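Local coordinates for protein uracil-DNA glycosylase (Epstein-Barr virus, PDB 6LYJ) that belongs to the uracil-DNA glycosylase superfamily, with a central four-stranded parallel sheet flanked by helices, and is held here in complex with the protein SAUGI, at residues W140-V145 with E250-L255; F187-G191 with F230-F236. Residues are numbered along the deposited sequence.

Contact 1: W140-V145 with E250-L255; sequences WASQGV and EIDWRL
Three hydrogen bonds fasten the irregular C-terminal tail, 250-255, to the end of helix 138-142. The m, t rotamer of Gln-143 brings its amide alongside Asp-252, whose backbone it pairs with twice: Asp-252 N donates to Gln-143 OE1 (2.8 Å) and Gln-143 NE2 to Asp-252 O (2.8 Å). A water donates to Gln-143 OE1 and Glu-250 O, 2.7 Å each. Trp-140 NE1 donates to Trp-253 O (3.0 Å). CA atoms pair Trp-140 with Trp-253 (6.6 Å) and Gln-143 with Ile-251 (6.5 Å). Asp-252 OD1 accepts from Arg-254 N, an Asx turn, and its carboxylate salt-bridges the arginine. Gly-144, at positive phi, ends the helix in a Schellman motif, Val-145 N bonded to Trp-140 O. Trp-253 sets its edge on the face of Trp-140, T-shaped, six-membered ring centroids 5.0 Å apart, while Val-145 CG2 reaches Ile-251 CG2 (4.0 Å) and Trp-253 CZ3 (3.9 Å). Helix 113-125 meets both indoles through Leu-122, helix 235-245 packs on Ile-251 through Leu-243, and Val-145 starts strand 145-149, beside strand 85-89.

Contact 2: F187-G191 with F230-F236; sequences FMLWG and FLGNNHF
A buried aromatic cluster of Trp-190, Phe-230 and His-235 joins the C-terminal end of strand 186-190 to the turn before helix 235-245 and the helix's first residue. The strand is extended, and the CA-to-CB bonds of Met-188 and Trp-190 point toward the other segment, Leu-189 away. CA atoms pair Met-188 with His-235 (7.3 Å) and Trp-190 with Phe-230 (7.6 Å). Residues 230-233 form a type II beta turn, closed by Asn-233 N to Phe-230 O (2.8 Å), with Gly-232 at positive phi; an Asx turn follows, His-235 N donating to Asn-233 OD1 (3.0 Å). Trp-190, chi1 m, donates a hydrogen bond from NE1 to His-235 ND1 (3.1 Å); these two rings lie rim to rim. Phe-230, chi1 t, directs its edge at the indole face, a T-shaped pair with planes at 88° and CE1 3.4 Å from Trp-190 CE2. Met-188, in the mtt rotamer, makes a Met-aromatic contact: SD lies 4.5 Å from the Phe-236 ring centroid, and CE is 3.8 Å from Phe-236 CD1. Trp-190 CZ2 approaches Phe-236 CZ at 4.1 Å. Strand 186-190 runs between strands 85-89 and 207-211 of the parallel sheet; Ser-211 of the latter accepts from Asn-233 ND2, while helix 113-125 packs on Trp-190 through Ile-118 and on Phe-236 through Leu-122.

Overall arrangement
Contact 2 is nested within the loop closed by contact 1; their centres are about 16 Å apart. Contact 2 is wholly buried, tying an inner strand of the parallel sheet to the start of helix 235-245, chiefly through aromatic and sulfur packing with one direct hydrogen bond. Contact 1 is partly buried and mixed: the Gln-143 bonds to Asp-252 and a bridging water lie toward the surface, while the indole bond and apolar packing lie deeper. It holds the tail beyond that same helix against the edge-strand side. Trp-253 joins them, its CH2 lying 3.6 Å from Phe-236 CD1 and 4.2 Å from Met-188 CE. Helix 113-125 packs on both contacts.

Contact 1: W140-V145 with E250-L255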
ATOM      1  N   TRP A 140      -5.300   7.118 -14.653  1.00 17.50           N
ATOM      2  CA  TRP A 140      -4.857   8.104 -13.672  1.00 15.51           C
ATOM      3  C   TRP A 140      -3.428   8.535 -13.950  1.00 16.32           C
ATOM      4  O   TRP A 140      -3.125   9.735 -13.982  1.00 17.74           O
ATOM      5  CB  TRP A 140      -4.926   7.535 -12.256  1.00 16.65           C
ATOM      6  CG  TRP A 140      -6.268   7.188 -11.733  1.00 18.13           C
ATOM      7  CD1 TRP A 140      -7.455   7.236 -12.399  1.00 18.76           C
ATOM      8  CD2 TRP A 140      -6.566   6.743 -10.403  1.00 18.05           C
ATOM      9  NE1 TRP A 140      -8.477   6.837 -11.568  1.00 18.98           N
ATOM     10  CE2 TRP A 140      -7.954   6.531 -10.337  1.00 17.93           C
ATOM     11  CE3 TRP A 140      -5.788   6.503  -9.261  1.00 18.63           C
ATOM     12  CZ2 TRP A 140      -8.588   6.087  -9.176  1.00 17.41           C
ATOM     13  CZ3 TRP A 140      -6.420   6.060  -8.105  1.00 18.29           C
ATOM     14  CH2 TRP A 140      -7.808   5.859  -8.074  1.00 16.83           C
ATOM     15  N   ALA A 141      -2.528   7.564 -14.146  1.00 13.41           N
ATOM     16  CA  ALA A 141      -1.129   7.902 -14.371  1.00 16.69           C
ATOM     17  C   ALA A 141      -0.967   8.754 -15.621  1.00 16.17           C
ATOM     18  O   ALA A 141      -0.200   9.725 -15.627  1.00 17.63           O
ATOM     19  CB  ALA A 141      -0.294   6.626 -14.474  1.00 15.07           C
ATOM     20  N   SER A 142      -1.705   8.421 -16.683  1.00 15.40           N
ATOM     21  CA  SER A 142      -1.626   9.193 -17.914  1.00 17.79           C
ATOM     22  C   SER A 142      -2.142  10.610 -17.723  1.00 18.57           C
ATOM     23  O   SER A 142      -1.724  11.507 -18.458  1.00 20.03           O
ATOM     24  CB  SER A 142      -2.392   8.499 -19.046  1.00 21.40           C
ATOM     25  OG  SER A 142      -1.813   7.244 -19.366  1.00 22.04           O
ATOM     26  N   GLN A 143      -3.016  10.838 -16.737  1.00 21.04           N
ATOM     27  CA  GLN A 143      -3.506  12.190 -16.487  1.00 22.45           C
ATOM     28  C   GLN A 143      -2.640  12.971 -15.500  1.00 22.87           C
ATOM     29  O   GLN A 143      -3.044  14.055 -15.064  1.00 22.66           O
ATOM     30  CB  GLN A 143      -4.949  12.156 -15.979  1.00 22.02           C
ATOM     31  CG  GLN A 143      -5.954  11.630 -16.978  1.00 23.26           C
ATOM     32  CD  GLN A 143      -7.353  11.599 -16.399  1.00 22.40           C
ATOM     33  OE1 GLN A 143      -7.961  12.647 -16.173  1.00 22.06           O
ATOM     34  NE2 GLN A 143      -7.867  10.402 -16.146  1.00 18.58           N
ATOM     35  N   GLY A 144      -1.470  12.451 -15.135  1.00 18.90           N
ATOM     36  CA  GLY A 144      -0.602  13.134 -14.198  1.00 20.00           C
ATOM     37  C   GLY A 144      -0.735  12.734 -12.746  1.00 18.47           C
ATOM     38  O   GLY A 144      -0.299  13.490 -11.870  1.00 18.88           O
ATOM     39  N   VAL A 145      -1.306  11.575 -12.451  1.00 18.10           N
ATOM     40  CA  VAL A 145      -1.276  11.033 -11.096  1.00 18.76           C
ATOM     41  C   VAL A 145      -0.056  10.129 -10.985  1.00 16.49           C
ATOM     42  O   VAL A 145       0.035   9.109 -11.675  1.00 16.63           O
ATOM     43  CB  VAL A 145      -2.567  10.271 -10.761  1.00 16.50           C
ATOM     44  CG1 VAL A 145      -2.490   9.698  -9.351  1.00 17.30           C
ATOM     45  CG2 VAL A 145      -3.784  11.182 -10.900  1.00 13.48           C
ATOM     46  N   GLU A 250      -8.564  19.224 -14.169  1.00 28.98           N
ATOM     47  CA  GLU A 250      -8.908  18.256 -13.138  1.00 26.58           C
ATOM     48  C   GLU A 250      -8.709  16.827 -13.634  1.00 23.17           C
ATOM     49  O   GLU A 250      -8.692  16.546 -14.837  1.00 23.51           O
ATOM     50  CB  GLU A 250     -10.358  18.443 -12.682  1.00 25.90           C
ATOM     51  CG  GLU A 250     -10.687  19.845 -12.196  1.00 29.52           C
ATOM     52  CD  GLU A 250     -12.120  19.978 -11.703  1.00 31.24           C
ATOM     53  OE1 GLU A 250     -12.635  19.029 -11.075  1.00 30.04           O
ATOM     54  OE2 GLU A 250     -12.730  21.038 -11.948  1.00 32.02           O
ATOM     55  N   ILE A 251      -8.577  15.916 -12.679  1.00 24.26           N
ATOM     56  CA  ILE A 251      -8.439  14.498 -12.985  1.00 23.47           C
ATOM     57  C   ILE A 251      -9.828  13.916 -13.204  1.00 26.84           C
ATOM     58  O   ILE A 251     -10.750  14.171 -12.420  1.00 26.39           O
ATOM     59  CB  ILE A 251      -7.707  13.758 -11.852  1.00 22.16           C
ATOM     60  CG1 ILE A 251      -6.415  14.481 -11.447  1.00 19.38           C
ATOM     61  CG2 ILE A 251      -7.429  12.311 -12.251  1.00 15.48           C
ATOM     62  CD1 ILE A 251      -5.383  14.600 -12.557  1.00 18.45           C
ATOM     63  N   ASP A 252      -9.981  13.128 -14.265  1.00 26.41           N
ATOM     64  CA  ASP A 252     -11.154  12.275 -14.426  1.00 24.73           C
ATOM     65  C   ASP A 252     -10.800  10.943 -13.771  1.00 21.40           C
ATOM     66  O   ASP A 252     -10.022  10.156 -14.313  1.00 18.55           O
ATOM     67  CB  ASP A 252     -11.519  12.121 -15.899  1.00 25.55           C
ATOM     68  CG  ASP A 252     -12.774  11.286 -16.117  1.00 28.23           C
ATOM     69  OD1 ASP A 252     -13.302  10.704 -15.146  1.00 30.05           O
ATOM     70  OD2 ASP A 252     -13.238  11.213 -17.273  1.00 30.05           O
ATOM     71  N   TRP A 253     -11.336  10.718 -12.571  1.00 20.50           N
ATOM     72  CA  TRP A 253     -10.996   9.543 -11.777  1.00 17.25           C
ATOM     73  C   TRP A 253     -11.665   8.266 -12.270  1.00 18.17           C
ATOM     74  O   TRP A 253     -11.409   7.200 -11.700  1.00 17.47           O
ATOM     75  CB  TRP A 253     -11.362   9.785 -10.307  1.00 20.21           C
ATOM     76  CG  TRP A 253     -10.605  10.922  -9.688  1.00 21.80           C
ATOM     77  CD1 TRP A 253     -11.080  12.179  -9.427  1.00 22.00           C
ATOM     78  CD2 TRP A 253      -9.233  10.921  -9.275  1.00 18.39           C
ATOM     79  NE1 TRP A 253     -10.093  12.951  -8.868  1.00 20.34           N
ATOM     80  CE2 TRP A 253      -8.949  12.205  -8.763  1.00 16.83           C
ATOM     81  CE3 TRP A 253      -8.218   9.957  -9.280  1.00 16.25           C
ATOM     82  CZ2 TRP A 253      -7.693  12.550  -8.266  1.00 15.64           C
ATOM     83  CZ3 TRP A 253      -6.967  10.303  -8.785  1.00 14.85           C
ATOM     84  CH2 TRP A 253      -6.719  11.588  -8.284  1.00 17.42           C
ATOM     85  N   ARG A 254     -12.512   8.336 -13.296  1.00 19.54           N
ATOM     86  CA  ARG A 254     -13.313   7.180 -13.674  1.00 21.35           C
ATOM     87  C   ARG A 254     -12.446   6.100 -14.311  1.00 22.12           C
ATOM     88  O   ARG A 254     -11.475   6.391 -15.016  1.00 23.46           O
ATOM     89  CB  ARG A 254     -14.439   7.589 -14.625  1.00 21.77           C
ATOM     90  CG  ARG A 254     -15.528   8.411 -13.951  1.00 23.26           C
ATOM     91  CD  ARG A 254     -16.568   8.887 -14.948  1.00 26.60           C
ATOM     92  NE  ARG A 254     -15.958   9.683 -16.007  1.00 24.81           N
ATOM     93  CZ  ARG A 254     -16.554   9.988 -17.154  1.00 27.88           C
ATOM     94  NH1 ARG A 254     -17.794   9.575 -17.394  1.00 23.69           N
ATOM     95  NH2 ARG A 254     -15.912  10.716 -18.059  1.00 28.19           N
ATOM     96  N   LEU A 255     -12.793   4.848 -14.039  1.00 22.00           N
ATOM     97  CA  LEU A 255     -12.033   3.710 -14.543  1.00 23.43           C
ATOM     98  C   LEU A 255     -12.936   2.718 -15.265  1.00 26.63           C
ATOM     99  O   LEU A 255     -12.484   1.645 -15.659  1.00 30.72           O
ATOM    100  CB  LEU A 255     -11.287   3.012 -13.403  1.00 20.42           C
ATOM    101  CG  LEU A 255     -10.252   3.855 -12.654  1.00 21.83           C
ATOM    102  CD1 LEU A 255     -10.053   3.338 -11.249  1.00 16.54           C
ATOM    103  CD2 LEU A 255      -8.936   3.849 -13.416  1.00 21.86           C
TER
HETATM  104  O   HOH W   1      -7.071  15.197 -16.559  1.00 22.99           O

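Contact 2: F187-G191 with F230-F236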
ATOM      1  N   PHE A 187      -0.512  15.963  -2.811  1.00 13.56           N
ATOM      2  CA  PHE A 187       0.154  14.790  -2.250  1.00 14.35           C
ATOM      3  C   PHE A 187      -0.807  14.094  -1.294  1.00 14.33           C
ATOM      4  O   PHE A 187      -1.278  14.708  -0.330  1.00 17.00           O
ATOM      5  CB  PHE A 187       1.445  15.174  -1.518  1.00 15.80           C
ATOM      6  CG  PHE A 187       2.505  15.762  -2.412  1.00 17.91           C
ATOM      7  CD1 PHE A 187       2.417  17.076  -2.848  1.00 22.31           C
ATOM      8  CD2 PHE A 187       3.586  14.998  -2.818  1.00 16.19           C
ATOM      9  CE1 PHE A 187       3.391  17.618  -3.672  1.00 20.98           C
ATOM     10  CE2 PHE A 187       4.562  15.532  -3.643  1.00 17.94           C
ATOM     11  CZ  PHE A 187       4.464  16.843  -4.068  1.00 18.93           C
ATOM     12  N   MET A 188      -1.108  12.823  -1.565  1.00 12.43           N
ATOM     13  CA  MET A 188      -2.029  12.036  -0.748  1.00 20.16           C
ATOM     14  C   MET A 188      -1.217  11.022   0.053  1.00 17.25           C
ATOM     15  O   MET A 188      -0.659  10.078  -0.515  1.00 15.97           O
ATOM     16  CB  MET A 188      -3.080  11.339  -1.611  1.00 21.03           C
ATOM     17  CG  MET A 188      -3.932  12.273  -2.473  1.00 22.51           C
ATOM     18  SD  MET A 188      -5.160  11.352  -3.421  1.00 19.59           S
ATOM     19  CE  MET A 188      -6.014  12.663  -4.296  1.00 18.07           C
ATOM     20  N   LEU A 189      -1.164  11.217   1.369  1.00 15.24           N
ATOM     21  CA  LEU A 189      -0.376  10.391   2.280  1.00 18.79           C
ATOM     22  C   LEU A 189      -1.327   9.623   3.194  1.00 21.62           C
ATOM     23  O   LEU A 189      -1.935  10.210   4.095  1.00 17.02           O
ATOM     24  CB  LEU A 189       0.589  11.261   3.086  1.00 19.25           C
ATOM     25  CG  LEU A 189       1.391  12.269   2.251  1.00 16.57           C
ATOM     26  CD1 LEU A 189       2.329  13.107   3.109  1.00 17.81           C
ATOM     27  CD2 LEU A 189       2.172  11.543   1.175  1.00 15.62           C
ATOM     28  N   TRP A 190      -1.450   8.314   2.967  1.00 12.15           N
ATOM     29  CA  TRP A 190      -2.390   7.464   3.695  1.00 12.46           C
ATOM     30  C   TRP A 190      -1.628   6.546   4.645  1.00 14.12           C
ATOM     31  O   TRP A 190      -0.815   5.730   4.202  1.00 16.80           O
ATOM     32  CB  TRP A 190      -3.225   6.630   2.724  1.00 12.26           C
ATOM     33  CG  TRP A 190      -3.964   7.442   1.708  1.00 16.22           C
ATOM     34  CD1 TRP A 190      -4.528   8.669   1.893  1.00 17.23           C
ATOM     35  CD2 TRP A 190      -4.215   7.086   0.344  1.00 16.11           C
ATOM     36  NE1 TRP A 190      -5.120   9.098   0.730  1.00 15.91           N
ATOM     37  CE2 TRP A 190      -4.943   8.145  -0.236  1.00 18.31           C
ATOM     38  CE3 TRP A 190      -3.896   5.974  -0.443  1.00 16.86           C
ATOM     39  CZ2 TRP A 190      -5.358   8.126  -1.570  1.00 14.25           C
ATOM     40  CZ3 TRP A 190      -4.310   5.959  -1.768  1.00 16.21           C
ATOM     41  CH2 TRP A 190      -5.035   7.027  -2.315  1.00 13.67           C
ATOM     42  N   GLY A 191      -1.913   6.656   5.941  1.00 17.66           N
ATOM     43  CA  GLY A 191      -1.253   5.839   6.938  1.00 13.87           C
ATOM     44  C   GLY A 191       0.021   6.475   7.472  1.00 15.71           C
ATOM     45  O   GLY A 191       0.487   7.516   7.005  1.00 13.33           O
ATOM     46  N   PHE A 230      -9.963   6.849   6.386  1.00 23.15           N
ATOM     47  CA  PHE A 230      -9.831   6.904   4.934  1.00 18.67           C
ATOM     48  C   PHE A 230     -11.189   7.124   4.279  1.00 22.93           C
ATOM     49  O   PHE A 230     -11.377   8.075   3.512  1.00 22.63           O
ATOM     50  CB  PHE A 230      -9.170   5.640   4.386  1.00 20.84           C
ATOM     51  CG  PHE A 230      -8.924   5.702   2.905  1.00 20.53           C
ATOM     52  CD1 PHE A 230      -7.758   6.260   2.409  1.00 20.04           C
ATOM     53  CD2 PHE A 230      -9.882   5.252   2.007  1.00 21.58           C
ATOM     54  CE1 PHE A 230      -7.537   6.342   1.042  1.00 19.16           C
ATOM     55  CE2 PHE A 230      -9.668   5.329   0.645  1.00 22.15           C
ATOM     56  CZ  PHE A 230      -8.495   5.875   0.160  1.00 19.55           C
ATOM     57  N   LEU A 231     -12.143   6.232   4.546  1.00 21.44           N
ATOM     58  CA  LEU A 231     -13.488   6.415   4.018  1.00 27.17           C
ATOM     59  C   LEU A 231     -14.083   7.694   4.589  1.00 29.50           C
ATOM     60  O   LEU A 231     -14.228   7.832   5.807  1.00 31.11           O
ATOM     61  CB  LEU A 231     -14.364   5.212   4.360  1.00 27.94           C
ATOM     62  CG  LEU A 231     -15.776   5.245   3.770  1.00 30.16           C
ATOM     63  CD1 LEU A 231     -15.733   5.082   2.258  1.00 28.04           C
ATOM     64  CD2 LEU A 231     -16.648   4.174   4.403  1.00 33.74           C
ATOM     65  N   GLY A 232     -14.418   8.635   3.710  1.00 25.54           N
ATOM     66  CA  GLY A 232     -14.839   9.948   4.141  1.00 21.31           C
ATOM     67  C   GLY A 232     -13.763  11.012   4.097  1.00 22.44           C
ATOM     68  O   GLY A 232     -14.048  12.165   4.437  1.00 25.51           O
ATOM     69  N   ASN A 233     -12.533  10.671   3.701  1.00 18.30           N
ATOM     70  CA  ASN A 233     -11.476  11.675   3.732  1.00 23.97           C
ATOM     71  C   ASN A 233     -11.636  12.725   2.638  1.00 23.03           C
ATOM     72  O   ASN A 233     -11.032  13.799   2.744  1.00 23.69           O
ATOM     73  CB  ASN A 233     -10.090  11.013   3.659  1.00 22.56           C
ATOM     74  CG  ASN A 233      -9.809  10.327   2.325  1.00 15.34           C
ATOM     75  OD1 ASN A 233     -10.510  10.517   1.334  1.00 18.19           O
ATOM     76  ND2 ASN A 233      -8.753   9.530   2.301  1.00 15.79           N
ATOM     77  N   ASN A 234     -12.425  12.441   1.598  1.00 20.23           N
ATOM     78  CA  ASN A 234     -12.769  13.409   0.556  1.00 18.00           C
ATOM     79  C   ASN A 234     -11.550  13.848  -0.254  1.00 19.75           C
ATOM     80  O   ASN A 234     -11.583  14.900  -0.901  1.00 20.71           O
ATOM     81  CB  ASN A 234     -13.480  14.631   1.158  1.00 18.45           C
ATOM     82  CG  ASN A 234     -14.545  15.205   0.244  1.00 33.40           C
ATOM     83  OD1 ASN A 234     -15.228  14.472  -0.469  1.00 33.06           O
ATOM     84  ND2 ASN A 234     -14.696  16.524   0.268  1.00 31.94           N
ATOM     85  N   HIS A 235     -10.486  13.035  -0.273  1.00 20.89           N
ATOM     86  CA  HIS A 235      -9.215  13.491  -0.829  1.00 22.25           C
ATOM     87  C   HIS A 235      -9.284  13.732  -2.335  1.00 21.35           C
ATOM     88  O   HIS A 235      -8.606  14.632  -2.845  1.00 18.55           O
ATOM     89  CB  HIS A 235      -8.117  12.469  -0.522  1.00 20.95           C
ATOM     90  CG  HIS A 235      -7.551  12.572   0.861  1.00 18.72           C
ATOM     91  ND1 HIS A 235      -6.463  11.833   1.273  1.00 17.54           N
ATOM     92  CD2 HIS A 235      -7.922  13.321   1.926  1.00 17.77           C
ATOM     93  CE1 HIS A 235      -6.184  12.125   2.531  1.00 14.44           C
ATOM     94  NE2 HIS A 235      -7.057  13.023   2.952  1.00 15.21           N
ATOM     95  N   PHE A 236     -10.075  12.949  -3.068  1.00 20.33           N
ATOM     96  CA  PHE A 236     -10.110  13.111  -4.517  1.00 19.50           C
ATOM     97  C   PHE A 236     -10.903  14.351  -4.925  1.00 19.86           C
ATOM     98  O   PHE A 236     -10.516  15.064  -5.868  1.00 21.30           O
ATOM     99  CB  PHE A 236     -10.686  11.845  -5.154  1.00 19.40           C
ATOM    100  CG  PHE A 236      -9.883  10.612  -4.852  1.00 21.58           C
ATOM    101  CD1 PHE A 236      -8.757  10.302  -5.595  1.00 21.67           C
ATOM    102  CD2 PHE A 236     -10.237   9.780  -3.801  1.00 25.56           C
ATOM    103  CE1 PHE A 236      -8.009   9.176  -5.309  1.00 21.95           C
ATOM    104  CE2 PHE A 236      -9.493   8.652  -3.508  1.00 23.69           C
ATOM    105  CZ  PHE A 236      -8.378   8.349  -4.262  1.00 22.39           C
TER